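PDB 3ZXN: anti-sigma-factor antagonist (stas) domain protein from Moorella thermoacetica, which probably acts as the RsbS component of the stressosome, a modular bacterial complex that has been adapted to control secondary messenger signalling. Local coordinates for residues K9-W14 against K113-A118; V16-T21 against S51-V56; G45-I50 against V79-K84. The protein carries 1 engineered substitution. All blocks are in the same frame, centred on the assembly; numbering follows the deposited sequence.

The three contacts are arranged around the sheet of a STAS domain, with strand order 7-10, 13-17, 45-49, 78-81, 102-104. Interaction 1 joins the N-terminal hairpin to helix 107-118, interaction 2 the loops after strands 13-17 and 45-49, and interaction 3, about 5 Å from the centre of the chain, two neighbouring parallel strands. Interactions 1 and 2 lie about 22 Å apart between centres, on opposite sides of the chain's centre; interaction 3 is about 12 Å from the former and 10 Å from the latter, tied to both by probable backbone hydrogen bonds from 13-18 to strand 45-49. Along the chain interaction 1 spans the other two, whose segments alternate.

Interaction 1 of 3, residues K9-W14 against K113-A118; sequences KVDDYW and KLKNLA
Leu-114 and Lys-115 both approach the Tyr-13 ring obliquely from the same side of its plane. Leu-114 lies toward CD1-CE1, its CB 3.7 Å from Tyr-13 CE1, while its CD1 methyl reaches on toward Tyr-13 CD1; the two side chains slide past each other in opposite directions. Lys-115 lies toward the CE2-OH end, where its CG is 3.6 Å from Tyr-13 OH and 3.9 Å from Tyr-13 CE2. Val-10 O sits at the edge of the tyrosine in the plane of the ring. The neighbouring indole, that of Trp-14, carries Lys-9 CE on one face, 3.8 Å above the plane and displaced toward the rim, and Lys-9 NZ is hydrogen-bonded to Ala-42 O.

Val-10 to Tyr-13 form a type I' turn, the tight connection of a beta hairpin between strands 7-10 and 13-17. It is closed by paired backbone bonds, Tyr-13 N to Val-10 O at 2.8 Å and Val-10 N to Tyr-13 O at 2.7 Å. The hairpin end thus presents Tyr-13 to the C-terminal helix 107-118, with CG anti to the carbonyl carbon (chi1 -70°).

Beyond CG the Lys-115 chain is extended and crosses the tyrosine at a slant. Its NZ ends 4.0 Å from Asp-11 OD2, too far for a salt bridge, though the opposite charges may still attract weakly at this exposed margin. On the buried side, Leu-114 also touches Pro-77 and Val-79, and Tyr-13 rests on Lys-44.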
loop_
_atom_site.group_PDB
_atom_site.type_symbol
_atom_site.label_atom_id
_atom_site.label_comp_id
_atom_site.label_asym_id
_atom_site.label_seq_id
_atom_site.Cartn_x
_atom_site.Cartn_y
_atom_site.Cartn_z
ATOM N N LYS A 9 8.216 -4.353 9.559
ATOM C CA LYS A 9 8.511 -3.006 10.020
ATOM C C LYS A 9 10.004 -2.763 9.874
ATOM O O LYS A 9 10.814 -3.539 10.376
ATOM C CB LYS A 9 8.070 -2.809 11.477
ATOM C CG LYS A 9 7.904 -1.340 11.867
ATOM C CD LYS A 9 7.168 -1.180 13.189
ATOM C CE LYS A 9 6.548 0.210 13.300
ATOM N NZ LYS A 9 5.882 0.434 14.615
ATOM N N VAL A 10 10.371 -1.710 9.158
ATOM C CA VAL A 10 11.782 -1.385 8.971
ATOM C C VAL A 10 12.029 0.074 9.318
ATOM O O VAL A 10 11.430 0.959 8.721
ATOM C CB VAL A 10 12.258 -1.617 7.513
ATOM C CG1 VAL A 10 13.797 -1.458 7.421
ATOM C CG2 VAL A 10 11.828 -2.989 7.013
ATOM N N ASP A 11 12.933 0.327 10.268
ATOM C CA ASP A 11 13.218 1.696 10.684
ATOM C C ASP A 11 11.908 2.453 10.952
ATOM O O ASP A 11 11.768 3.607 10.561
ATOM C CB ASP A 11 14.023 2.441 9.605
ATOM C CG ASP A 11 15.349 1.757 9.280
ATOM O OD1 ASP A 11 15.860 1.006 10.140
ATOM O OD2 ASP A 11 15.872 1.971 8.162
ATOM N N ASP A 12 10.960 1.783 11.604
ATOM C CA ASP A 12 9.655 2.371 11.963
ATOM C C ASP A 12 8.684 2.578 10.801
ATOM O O ASP A 12 7.621 3.180 10.988
ATOM C CB ASP A 12 9.811 3.696 12.714
ATOM C CG ASP A 12 10.368 3.511 14.108
ATOM O OD1 ASP A 12 10.041 2.489 14.753
ATOM O OD2 ASP A 12 11.136 4.391 14.552
ATOM N N TYR A 13 9.046 2.098 9.614
ATOM C CA TYR A 13 8.135 2.108 8.467
ATOM C C TYR A 13 7.520 0.728 8.263
ATOM O O TYR A 13 8.220 -0.287 8.302
ATOM C CB TYR A 13 8.862 2.550 7.192
ATOM C CG TYR A 13 9.245 4.009 7.200
ATOM C CD1 TYR A 13 8.355 4.973 6.759
ATOM C CD2 TYR A 13 10.492 4.423 7.663
ATOM C CE1 TYR A 13 8.690 6.313 6.767
ATOM C CE2 TYR A 13 10.840 5.771 7.678
ATOM C CZ TYR A 13 9.928 6.709 7.228
ATOM O OH TYR A 13 10.241 8.050 7.230
ATOM N N TRP A 14 6.201 0.695 8.064
ATOM C CA TRP A 14 5.518 -0.532 7.718
ATOM C C TRP A 14 5.830 -0.823 6.269
ATOM O O TRP A 14 5.781 0.082 5.438
ATOM C CB TRP A 14 3.984 -0.345 7.860
ATOM C CG TRP A 14 3.553 0.051 9.253
ATOM C CD1 TRP A 14 3.140 1.293 9.674
ATOM C CD2 TRP A 14 3.498 -0.798 10.399
ATOM N NE1 TRP A 14 2.825 1.260 11.017
ATOM C CE2 TRP A 14 3.031 -0.012 11.484
ATOM C CE3 TRP A 14 3.781 -2.150 10.614
ATOM C CZ2 TRP A 14 2.851 -0.536 12.760
ATOM C CZ3 TRP A 14 3.605 -2.667 11.891
ATOM C CH2 TRP A 14 3.142 -1.860 12.945
ATOM N N LYS A 113 11.236 7.814 -0.662
ATOM C CA LYS A 113 10.281 8.899 -0.854
ATOM C C LYS A 113 9.697 9.348 0.484
ATOM O O LYS A 113 9.593 10.538 0.763
ATOM C CB LYS A 113 9.167 8.470 -1.817
ATOM C CG LYS A 113 8.164 9.572 -2.162
ATOM C CD LYS A 113 7.144 9.068 -3.186
ATOM C CE LYS A 113 6.245 10.184 -3.720
ATOM N NZ LYS A 113 6.977 11.148 -4.598
ATOM N N LEU A 114 9.328 8.386 1.315
ATOM C CA LEU A 114 8.734 8.700 2.603
ATOM C C LEU A 114 9.725 9.429 3.504
ATOM O O LEU A 114 9.365 10.385 4.180
ATOM C CB LEU A 114 8.202 7.432 3.272
ATOM C CG LEU A 114 6.911 6.947 2.605
ATOM C CD1 LEU A 114 6.088 6.019 3.505
ATOM C CD2 LEU A 114 6.077 8.154 2.215
ATOM N N LYS A 115 10.980 8.995 3.496
ATOM C CA LYS A 115 11.979 9.633 4.341
ATOM C C LYS A 115 12.300 11.036 3.842
ATOM O O LYS A 115 12.561 11.938 4.637
ATOM C CB LYS A 115 13.253 8.804 4.395
ATOM C CG LYS A 115 13.102 7.451 5.054
ATOM C CD LYS A 115 14.325 6.608 4.737
ATOM C CE LYS A 115 14.148 5.160 5.136
ATOM N NZ LYS A 115 15.458 4.422 5.014
ATOM N N ASN A 116 12.288 11.213 2.525
ATOM C CA ASN A 116 12.566 12.518 1.935
ATOM C C ASN A 116 11.489 13.549 2.271
ATOM O O ASN A 116 11.798 14.677 2.660
ATOM C CB ASN A 116 12.748 12.410 0.416
ATOM C CG ASN A 116 14.206 12.326 0.007
ATOM O OD1 ASN A 116 14.915 13.335 -0.009
ATOM N ND2 ASN A 116 14.664 11.122 -0.327
ATOM N N LEU A 117 10.229 13.155 2.117
ATOM C CA LEU A 117 9.107 14.014 2.475
ATOM C C LEU A 117 9.176 14.413 3.947
ATOM O O LEU A 117 8.930 15.566 4.297
ATOM C CB LEU A 117 7.772 13.321 2.177
ATOM C CG LEU A 117 7.451 13.030 0.703
ATOM C CD1 LEU A 117 6.088 12.344 0.541
ATOM C CD2 LEU A 117 7.513 14.311 -0.122
ATOM N N ALA A 118 9.516 13.458 4.803
ATOM C CA ALA A 118 9.571 13.704 6.244
ATOM C C ALA A 118 10.730 14.620 6.632
ATOM O O ALA A 118 10.553 15.565 7.401
ATOM C CB ALA A 118 9.654 12.383 7.011
#

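Interaction 2 of 3, residues V16-T21 against S51-V56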
loop_
_atom_site.group_PDB
_atom_site.type_symbol
_atom_site.label_atom_id
_atom_site.label_comp_id
_atom_site.label_asym_id
_atom_site.label_seq_id
_atom_site.Cartn_x
_atom_site.Cartn_y
_atom_site.Cartn_z
ATOM N N VAL A 16 4.958 -3.788 3.178
ATOM C CA VAL A 16 4.120 -4.904 2.767
ATOM C C VAL A 16 4.287 -5.156 1.272
ATOM O O VAL A 16 4.288 -4.218 0.480
ATOM C CB VAL A 16 2.605 -4.594 3.012
ATOM C CG1 VAL A 16 1.724 -5.688 2.415
ATOM C CG2 VAL A 16 2.323 -4.418 4.497
ATOM N N ALA A 17 4.423 -6.419 0.883
ATOM C CA ALA A 17 4.358 -6.764 -0.533
ATOM C C ALA A 17 3.219 -7.740 -0.757
ATOM O O ALA A 17 3.168 -8.803 -0.146
ATOM C CB ALA A 17 5.683 -7.353 -1.033
ATOM N N ILE A 18 2.307 -7.367 -1.641
ATOM C CA ILE A 18 1.143 -8.199 -1.923
ATOM C C ILE A 18 1.440 -9.142 -3.082
ATOM O O ILE A 18 1.771 -8.700 -4.182
ATOM C CB ILE A 18 -0.084 -7.341 -2.241
ATOM C CG1 ILE A 18 -0.483 -6.512 -1.016
ATOM C CG2 ILE A 18 -1.258 -8.219 -2.668
ATOM C CD1 ILE A 18 -1.555 -5.481 -1.303
ATOM N N GLU A 19 1.335 -10.444 -2.827
ATOM C CA GLU A 19 1.602 -11.452 -3.849
ATOM C C GLU A 19 0.290 -12.028 -4.402
ATOM O O GLU A 19 -0.790 -11.726 -3.893
ATOM C CB GLU A 19 2.501 -12.556 -3.282
ATOM C CG GLU A 19 3.824 -12.053 -2.669
ATOM C CD GLU A 19 4.907 -11.736 -3.713
ATOM O OE1 GLU A 19 4.948 -12.429 -4.755
ATOM O OE2 GLU A 19 5.715 -10.796 -3.487
ATOM N N GLU A 20 0.378 -12.836 -5.455
ATOM C CA GLU A 20 -0.813 -13.472 -6.020
ATOM C C GLU A 20 -1.476 -14.370 -4.977
ATOM O O GLU A 20 -0.798 -15.145 -4.300
ATOM C CB GLU A 20 -0.444 -14.290 -7.261
ATOM C CG GLU A 20 0.083 -13.476 -8.441
ATOM C CD GLU A 20 -1.013 -12.702 -9.157
ATOM O OE1 GLU A 20 -2.092 -12.509 -8.550
ATOM O OE2 GLU A 20 -0.799 -12.293 -10.326
ATOM N N THR A 21 -2.794 -14.261 -4.827
ATOM C CA THR A 21 -3.507 -15.090 -3.849
ATOM C C THR A 21 -4.538 -16.015 -4.498
ATOM O O THR A 21 -5.418 -15.570 -5.245
ATOM C CB THR A 21 -4.183 -14.259 -2.734
ATOM O OG1 THR A 21 -5.072 -13.289 -3.307
ATOM C CG2 THR A 21 -3.131 -13.560 -1.886
ATOM N N SER A 51 3.777 -5.225 -7.220
ATOM C CA SER A 51 4.410 -5.655 -8.473
ATOM C C SER A 51 4.097 -7.106 -8.845
ATOM O O SER A 51 4.093 -7.472 -10.025
ATOM C CB SER A 51 5.928 -5.435 -8.428
ATOM O OG SER A 51 6.524 -6.188 -7.397
ATOM N N ALA A 52 3.830 -7.928 -7.836
ATOM C CA ALA A 52 3.533 -9.347 -8.049
ATOM C C ALA A 52 2.213 -9.626 -8.797
ATOM O O ALA A 52 2.067 -10.681 -9.430
ATOM C CB ALA A 52 3.563 -10.091 -6.724
ATOM N N LEU A 53 1.266 -8.689 -8.725
ATOM C CA LEU A 53 -0.063 -8.873 -9.324
ATOM C C LEU A 53 -0.091 -8.656 -10.838
ATOM O O LEU A 53 0.124 -7.547 -11.325
ATOM C CB LEU A 53 -1.093 -7.948 -8.654
ATOM C CG LEU A 53 -1.138 -8.010 -7.120
ATOM C CD1 LEU A 53 -2.214 -7.095 -6.588
ATOM C CD2 LEU A 53 -1.359 -9.428 -6.626
ATOM N N GLU A 54 -0.377 -9.720 -11.580
ATOM C CA GLU A 54 -0.431 -9.646 -13.037
ATOM C C GLU A 54 -1.562 -8.717 -13.468
ATOM O O GLU A 54 -1.386 -7.867 -14.335
ATOM C CB GLU A 54 -0.629 -11.045 -13.626
ATOM C CG GLU A 54 -0.441 -11.117 -15.125
ATOM C CD GLU A 54 0.877 -10.511 -15.574
ATOM O OE1 GLU A 54 1.881 -10.636 -14.835
ATOM O OE2 GLU A 54 0.901 -9.901 -16.665
ATOM N N VAL A 55 -2.722 -8.897 -12.847
ATOM C CA VAL A 55 -3.860 -8.015 -13.037
ATOM C C VAL A 55 -4.352 -7.575 -11.665
ATOM O O VAL A 55 -4.181 -8.293 -10.677
ATOM C CB VAL A 55 -5.016 -8.716 -13.808
ATOM C CG1 VAL A 55 -5.555 -9.905 -13.024
ATOM C CG2 VAL A 55 -6.129 -7.736 -14.107
ATOM N N VAL A 56 -4.949 -6.394 -11.584
ATOM C CA VAL A 56 -5.513 -5.972 -10.309
ATOM C C VAL A 56 -7.032 -5.999 -10.361
ATOM O O VAL A 56 -7.649 -5.500 -11.300
ATOM C CB VAL A 56 -4.966 -4.612 -9.824
ATOM C CG1 VAL A 56 -5.491 -4.300 -8.445
ATOM C CG2 VAL A 56 -3.451 -4.648 -9.785
HETATM O O HOH W 1 4.355 -7.538 -4.899
HETATM O O HOH W 2 -3.349 -11.426 -10.972
#
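Glu-20 reaches across to the backbone of Glu-54, whose N donates to Glu-20 OE2 at 2.9 Å in a nearly straight bond (176°). The donor stands above the carboxylate plane, 41° out of it. A bend at chi2 (-74°) turns CD of Glu-20 back toward the loop, and OE1 then lies 3.7 Å from Leu-53 CD2. That methyl also comes within 3.6 Å of Glu-19 O and packs against Ile-18 CG2, while Ala-52 CB touches both Ile-18 O and Glu-19 OE1, 3.4 Å from the latter.

Two waters complete the junction. One accepts from Ala-52 N and probably donates to Ile-18 O; the second lies 3.2 Å from Val-55 N, which donates to it. Glu-20 OE2 accepts the N-H of Glu-54 and probably also a proton of this second water. The carboxylate end of Glu-54 leads away and is paired in a salt bridge with Lys-84, which may offset the like charge of the two glutamates. At the start of the loop, Ser-51 OG is hydrogen-bonded to Asp-49 OD1.

Segment 51-56 is the loop from strand 45-49 to helix 58-74; in related STAS anti-sigma-factor antagonists the regulatory phosphorylation site lies near the start of that helix. Ile-18 packs on Phe-30 of helix 25-38, Val-56 meets Val-87 and Leu-91 of helix 85-93, and strand 13-17 is bonded alongside strand 45-49.

Interaction 3 of 3, residues G45-I50 against V79-K84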
loop_
_atom_site.group_PDB
_atom_site.type_symbol
_atom_site.label_atom_id
_atom_site.label_comp_id
_atom_site.label_asym_id
_atom_site.label_seq_id
_atom_site.Cartn_x
_atom_site.Cartn_y
_atom_site.Cartn_z
ATOM N N GLY A 45 5.302 5.597 8.612
ATOM C CA GLY A 45 4.726 5.522 7.281
ATOM C C GLY A 45 4.488 4.101 6.826
ATOM O O GLY A 45 4.828 3.152 7.523
ATOM N N LEU A 46 3.916 3.969 5.634
ATOM C CA LEU A 46 3.491 2.692 5.124
ATOM C C LEU A 46 3.841 2.596 3.638
ATOM O O LEU A 46 3.530 3.495 2.860
ATOM C CB LEU A 46 1.964 2.539 5.325
ATOM C CG LEU A 46 1.262 1.392 4.603
ATOM C CD1 LEU A 46 1.835 0.077 5.052
ATOM C CD2 LEU A 46 -0.258 1.423 4.865
ATOM N N VAL A 47 4.493 1.501 3.264
ATOM C CA VAL A 47 4.801 1.213 1.859
ATOM C C VAL A 47 4.155 -0.100 1.468
ATOM O O VAL A 47 4.351 -1.117 2.138
ATOM C CB VAL A 47 6.327 1.054 1.603
ATOM C CG1 VAL A 47 6.591 0.939 0.092
ATOM C CG2 VAL A 47 7.105 2.201 2.217
ATOM N N ILE A 48 3.373 -0.089 0.391
ATOM C CA ILE A 48 2.766 -1.326 -0.076
ATOM C C ILE A 48 3.131 -1.558 -1.535
ATOM O O ILE A 48 2.879 -0.702 -2.372
ATOM C CB ILE A 48 1.229 -1.303 0.022
ATOM C CG1 ILE A 48 0.781 -1.160 1.482
ATOM C CG2 ILE A 48 0.675 -2.577 -0.604
ATOM C CD1 ILE A 48 -0.794 -1.130 1.640
ATOM N N ASP A 49 3.710 -2.720 -1.830
ATOM C CA ASP A 49 4.134 -3.029 -3.195
ATOM C C ASP A 49 3.201 -4.052 -3.821
ATOM O O ASP A 49 2.900 -5.077 -3.215
ATOM C CB ASP A 49 5.577 -3.555 -3.235
ATOM C CG ASP A 49 6.058 -3.823 -4.654
ATOM O OD1 ASP A 49 5.737 -4.900 -5.202
ATOM O OD2 ASP A 49 6.753 -2.954 -5.214
ATOM N N ILE A 50 2.783 -3.784 -5.051
ATOM C CA ILE A 50 1.888 -4.697 -5.757
ATOM C C ILE A 50 2.451 -5.258 -7.063
ATOM O O ILE A 50 1.692 -5.737 -7.901
ATOM C CB ILE A 50 0.518 -4.014 -6.032
ATOM C CG1 ILE A 50 0.706 -2.733 -6.864
ATOM C CG2 ILE A 50 -0.146 -3.692 -4.718
ATOM C CD1 ILE A 50 -0.615 -2.136 -7.439
ATOM N N VAL A 79 2.842 5.204 0.557
ATOM C CA VAL A 79 3.275 5.123 -0.833
ATOM C C VAL A 79 2.961 3.740 -1.413
ATOM O O VAL A 79 3.170 2.716 -0.766
ATOM C CB VAL A 79 4.786 5.508 -1.004
ATOM C CG1 VAL A 79 5.676 4.561 -0.239
ATOM C CG2 VAL A 79 5.184 5.569 -2.486
ATOM N N LEU A 80 2.417 3.735 -2.630
ATOM C CA LEU A 80 2.069 2.510 -3.340
ATOM C C LEU A 80 3.128 2.312 -4.419
ATOM O O LEU A 80 3.455 3.263 -5.125
ATOM C CB LEU A 80 0.691 2.652 -4.001
ATOM C CG LEU A 80 0.118 1.426 -4.714
ATOM C CD1 LEU A 80 -0.197 0.312 -3.708
ATOM C CD2 LEU A 80 -1.129 1.791 -5.529
ATOM N N THR A 81 3.673 1.099 -4.518
ATOM C CA THR A 81 4.819 0.849 -5.394
ATOM C C THR A 81 4.627 -0.372 -6.295
ATOM O O THR A 81 3.791 -1.240 -6.016
ATOM C CB THR A 81 6.164 0.690 -4.582
ATOM O OG1 THR A 81 6.164 -0.537 -3.849
ATOM C CG2 THR A 81 6.379 1.847 -3.606
ATOM N N GLY A 82 5.412 -0.427 -7.378
ATOM C CA GLY A 82 5.409 -1.559 -8.299
ATOM C C GLY A 82 4.182 -1.605 -9.202
ATOM O O GLY A 82 3.557 -2.649 -9.345
ATOM N N ILE A 83 3.841 -0.467 -9.804
ATOM C CA ILE A 83 2.632 -0.320 -10.615
ATOM C C ILE A 83 2.956 -0.194 -12.110
ATOM O O ILE A 83 3.354 0.874 -12.589
ATOM C CB ILE A 83 1.853 0.943 -10.227
ATOM C CG1 ILE A 83 1.582 0.968 -8.718
ATOM C CG2 ILE A 83 0.558 1.037 -11.039
ATOM C CD1 ILE A 83 1.092 2.310 -8.219
ATOM N N LYS A 84 2.764 -1.278 -12.847
ATOM C CA LYS A 84 3.021 -1.254 -14.281
ATOM C C LYS A 84 1.922 -0.466 -14.976
ATOM O O LYS A 84 0.811 -0.348 -14.448
ATOM C CB LYS A 84 3.114 -2.676 -14.840
ATOM C CG LYS A 84 1.840 -3.504 -14.678
ATOM C CD LYS A 84 2.095 -4.931 -15.142
ATOM C CE LYS A 84 0.836 -5.772 -15.090
ATOM N NZ LYS A 84 1.088 -7.154 -15.586
#
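Val-47 and Val-79 stand side by side on one face of the sheet, pointing the same way. Val-79 CG1 fits against both Val-47 methyls, 3.7 Å from CG2, and Val-47 CG1 also touches Thr-81 CG2 at 3.8 Å. Each valine has a second conformer, so this methyl fit is tentative.

Farther along the same face, Asp-49 and Thr-81 cross at about a right angle. Thr-81 OG1 donates to Asp-49 OD2 at 2.8 Å, on the anti side and 21° out of the carboxylate plane; OG1 is placed for this between the backbone N and the carbonyl carbon (chi1 70°). OD2 fills the hollow at Gly-82, which has no side chain there and whose phi is positive, while Asp-49 OD1 bonds to Ser-51.

The other face carries Leu-80. Its CD1 dips toward the backbone of the neighbouring strand, 3.5 Å from Ile-48 O, and also touches Ile-50 CG2. The far branch of Ile-50 ends in CD1, which abuts Ile-83 CG1 at 4.0 Å, so that Ile-50 bridges two bumps of the partner segment.

Between the two faces runs a parallel ladder: Val-79 N to Leu-46 O, Ile-48 N to Val-79 O, Thr-81 N to Ile-48 O and Ile-50 N to Thr-81 O. The strand axes approach to 4.7 Å with 20° between their directions.

These are the two strands of a beta-alpha-beta unit whose connecting helix, 58-74, covers Leu-46, Ile-48 and Leu-80. Helix 107-118 packs on the opposite face, over Val-47, Asp-49 and Thr-81, with strands 13-17 and 102-104 flanking the pair.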